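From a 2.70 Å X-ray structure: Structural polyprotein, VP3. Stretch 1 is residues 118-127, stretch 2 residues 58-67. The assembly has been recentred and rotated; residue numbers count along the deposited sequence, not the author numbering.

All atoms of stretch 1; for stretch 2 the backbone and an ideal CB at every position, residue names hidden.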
# COMPACT_ATOMS: atom_id res chain seq x y z
N ILE B 118 38.79 -8.61 44.81
CA ILE B 118 37.64 -7.87 45.27
C ILE B 118 36.43 -8.78 45.49
O ILE B 118 35.96 -9.44 44.56
CB ILE B 118 37.32 -6.77 44.23
CG1 ILE B 118 38.62 -6.05 43.85
CG2 ILE B 118 36.33 -5.79 44.79
CD1 ILE B 118 38.52 -5.18 42.62
N ASP B 119 35.93 -8.83 46.73
CA ASP B 119 34.78 -9.67 47.07
C ASP B 119 33.47 -8.95 46.73
O ASP B 119 32.78 -8.44 47.61
CB ASP B 119 34.78 -10.04 48.56
CG ASP B 119 34.65 -8.82 49.47
OD1 ASP B 119 34.19 -8.98 50.62
OD2 ASP B 119 35.03 -7.71 49.04
N ALA B 120 33.14 -8.93 45.45
CA ALA B 120 31.94 -8.27 44.97
C ALA B 120 30.62 -8.94 45.36
O ALA B 120 30.52 -10.16 45.44
CB ALA B 120 32.00 -8.12 43.46
N ALA B 121 29.62 -8.10 45.59
CA ALA B 121 28.27 -8.54 45.91
C ALA B 121 27.57 -8.45 44.55
O ALA B 121 28.04 -7.75 43.65
CB ALA B 121 27.62 -7.58 46.89
N PRO B 122 26.44 -9.16 44.38
CA PRO B 122 25.75 -9.10 43.08
C PRO B 122 25.63 -7.72 42.42
O PRO B 122 25.88 -7.59 41.22
CB PRO B 122 24.40 -9.75 43.38
CG PRO B 122 24.24 -9.61 44.86
CD PRO B 122 25.63 -9.87 45.37
N CYS B 123 25.27 -6.68 43.17
CA CYS B 123 25.13 -5.36 42.56
C CYS B 123 26.49 -4.74 42.21
O CYS B 123 26.62 -4.02 41.22
CB CYS B 123 24.35 -4.41 43.47
SG CYS B 123 25.23 -3.84 44.93
N GLU B 124 27.50 -5.02 43.03
CA GLU B 124 28.84 -4.49 42.79
C GLU B 124 29.44 -5.18 41.57
O GLU B 124 30.23 -4.59 40.83
CB GLU B 124 29.74 -4.72 44.01
CG GLU B 124 29.20 -4.15 45.31
CD GLU B 124 30.15 -4.39 46.48
OE1 GLU B 124 30.58 -5.54 46.68
OE2 GLU B 124 30.46 -3.42 47.20
N TYR B 125 29.07 -6.44 41.38
CA TYR B 125 29.55 -7.26 40.27
C TYR B 125 29.01 -6.73 38.94
O TYR B 125 29.71 -6.73 37.93
CB TYR B 125 29.12 -8.72 40.50
CG TYR B 125 29.68 -9.73 39.52
CD1 TYR B 125 29.07 -9.96 38.29
CD2 TYR B 125 30.80 -10.49 39.85
CE1 TYR B 125 29.57 -10.93 37.40
CE2 TYR B 125 31.30 -11.46 38.98
CZ TYR B 125 30.68 -11.67 37.76
OH TYR B 125 31.18 -12.61 36.90
N VAL B 126 27.76 -6.28 38.96
CA VAL B 126 27.12 -5.74 37.76
C VAL B 126 27.65 -4.36 37.40
O VAL B 126 27.99 -4.09 36.25
CB VAL B 126 25.59 -5.66 37.95
CG1 VAL B 126 24.94 -4.98 36.76
CG2 VAL B 126 25.02 -7.06 38.13
N ALA B 127 27.73 -3.48 38.39
CA ALA B 127 28.21 -2.11 38.18
C ALA B 127 29.59 -2.06 37.52
O ALA B 127 29.95 -1.07 36.90
CB ALA B 127 28.25 -1.37 39.51
N UNK B 58 16.67 -7.25 39.16
CA UNK B 58 16.60 -8.52 39.87
C UNK B 58 17.98 -8.94 40.36
O UNK B 58 18.13 -9.37 41.51
CB UNK B 58 16.00 -9.60 38.97
N UNK B 59 18.98 -8.82 39.49
CA UNK B 59 20.35 -9.19 39.83
C UNK B 59 20.95 -8.29 40.91
O UNK B 59 21.56 -8.78 41.86
CB UNK B 59 21.23 -9.14 38.58
N UNK B 60 20.77 -6.98 40.76
CA UNK B 60 21.29 -6.02 41.72
C UNK B 60 20.49 -6.02 43.01
O UNK B 60 20.92 -5.46 44.02
CB UNK B 60 21.30 -4.62 41.11
N UNK B 61 19.31 -6.64 42.98
CA UNK B 61 18.47 -6.70 44.16
C UNK B 61 18.79 -7.89 45.04
O UNK B 61 18.25 -8.04 46.13
CB UNK B 61 17.00 -6.74 43.75
N UNK B 62 19.68 -8.75 44.55
CA UNK B 62 20.10 -9.93 45.29
C UNK B 62 20.97 -9.48 46.46
O UNK B 62 22.03 -8.89 46.26
CB UNK B 62 20.85 -10.91 44.39
N UNK B 63 20.53 -9.74 47.70
CA UNK B 63 21.29 -9.35 48.89
C UNK B 63 22.56 -10.17 49.10
O UNK B 63 22.62 -11.35 48.75
CB UNK B 63 20.40 -9.48 50.13
N UNK B 64 23.57 -9.54 49.70
CA UNK B 64 24.83 -10.21 49.98
C UNK B 64 25.48 -9.58 51.21
O UNK B 64 25.35 -8.38 51.44
CB UNK B 64 25.77 -10.14 48.77
N UNK B 65 26.18 -10.40 52.00
CA UNK B 65 26.85 -9.91 53.20
C UNK B 65 28.23 -9.35 52.90
O UNK B 65 29.07 -10.02 52.29
CB UNK B 65 26.96 -11.03 54.23
N UNK B 66 28.47 -8.11 53.32
CA UNK B 66 29.75 -7.46 53.10
C UNK B 66 30.55 -7.37 54.39
O UNK B 66 31.78 -7.38 54.37
CB UNK B 66 29.54 -6.06 52.51
N UNK B 67 29.85 -7.29 55.53
CA UNK B 67 30.53 -7.19 56.82
C UNK B 67 29.88 -7.99 57.94
O UNK B 67 28.67 -8.20 57.96
CB UNK B 67 30.60 -5.72 57.24

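Position 58 lies in helical backbone, and its CB has nothing of stretch 1 nearby, so this contact leaves the choice open; the residue is Tyr 58. At position 59, also helical, CA-to-CB points sideways and the ideal CB sits 4.4 Å from Val 126 CG2. A medium-sized apolar side chain, branched or not, could cover that methyl. The residue is Val 59, with chi1 in the t well, and its CG1 packs 3.6 Å from CG2 of Val 126.

Position 60 is where the backbones come close, its CA 4.0 Å from the CA of Cys 123. The ideal CB is 3.9 Å from Cys 123 CB and 5.4 Å from Val 126 CG2, which favours a small side chain such as alanine, serine or cysteine. Cys 60 takes the place; its m rotamer brings SG to 3.9 Å from CB of Val 126, an apolar contact.

Position 61 leads away from stretch 1, and many residues would suit it; it is Gly 61. The CB of position 62 points toward stretch 1, 3.7 Å from Pro 122 CG, so the start of the side chain must lie against the proline ring, while a longer one could turn its end elsewhere. Asn 62 does this: its CB covers the ring, and its amide is hydrogen-bonded elsewhere in the structure. Position 63 points away, and its phi of -71° admits proline; it is Pro 63.

The extended backbone at position 64 directs CB toward stretch 1, 3.4 Å from Pro 122 CD and 3.7 Å from Ala 121 CB, so a small residue suits best. Ala 64 supplies a single methyl that touches both. Position 65 points away and makes no contact here; it is Val 65.

At position 66 the ideal CB touches nothing of stretch 1, yet Asp 119 and Glu 124 present carboxylates farther off, beside the Asp 119 carbonyl. A long basic side chain, lysine or arginine, would answer this acidic group. Lys 66, with three m torsions and a final t, donates from NZ to Asp 119 O at 3.0 Å and to Glu 124 OE1 at 3.0 Å, the latter a salt bridge; a second salt bridge, with a weak hydrogen bond, joins NZ to Asp 119 OD2 at 3.2 Å. Because Glu 124 OE1 also accepts from Ala 121 N at 2.9 Å, the lysine is tied to the N-cap of the helix.

Position 67 is extended and beyond contact; it is His 67.

Stretch 2 58-67: YVCGNPAVKH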
# COMPACT_ATOMS: atom_id res chain seq x y z
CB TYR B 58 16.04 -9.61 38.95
CG TYR B 58 15.91 -10.96 39.62
CD1 TYR B 58 14.93 -11.19 40.58
CD2 TYR B 58 16.77 -12.00 39.29
CE1 TYR B 58 14.82 -12.43 41.21
CE2 TYR B 58 16.66 -13.25 39.90
CZ TYR B 58 15.69 -13.45 40.86
OH TYR B 58 15.59 -14.68 41.48
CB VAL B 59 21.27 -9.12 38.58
CG1 VAL B 59 22.64 -9.69 38.92
CG2 VAL B 59 20.64 -9.88 37.43
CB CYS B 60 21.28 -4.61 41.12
SG CYS B 60 22.35 -4.42 39.69
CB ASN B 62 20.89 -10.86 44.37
CG ASN B 62 21.19 -12.20 45.01
OD1 ASN B 62 21.60 -12.27 46.17
ND2 ASN B 62 20.99 -13.27 44.26
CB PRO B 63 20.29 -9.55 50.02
CG PRO B 63 18.96 -9.39 49.34
CD PRO B 63 19.17 -10.17 48.07
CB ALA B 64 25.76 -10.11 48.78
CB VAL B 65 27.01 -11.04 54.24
CG1 VAL B 65 27.64 -10.50 55.49
CG2 VAL B 65 25.68 -11.64 54.57
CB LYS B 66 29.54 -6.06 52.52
CG LYS B 66 29.06 -6.03 51.07
CD LYS B 66 30.14 -6.48 50.10
CE LYS B 66 31.33 -5.53 50.09
NZ LYS B 66 32.37 -5.92 49.10
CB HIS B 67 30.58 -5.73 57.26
CG HIS B 67 31.17 -4.80 56.24
ND1 HIS B 67 32.46 -4.93 55.78
CD2 HIS B 67 30.64 -3.74 55.59
CE1 HIS B 67 32.70 -3.98 54.89
NE2 HIS B 67 31.61 -3.25 54.76
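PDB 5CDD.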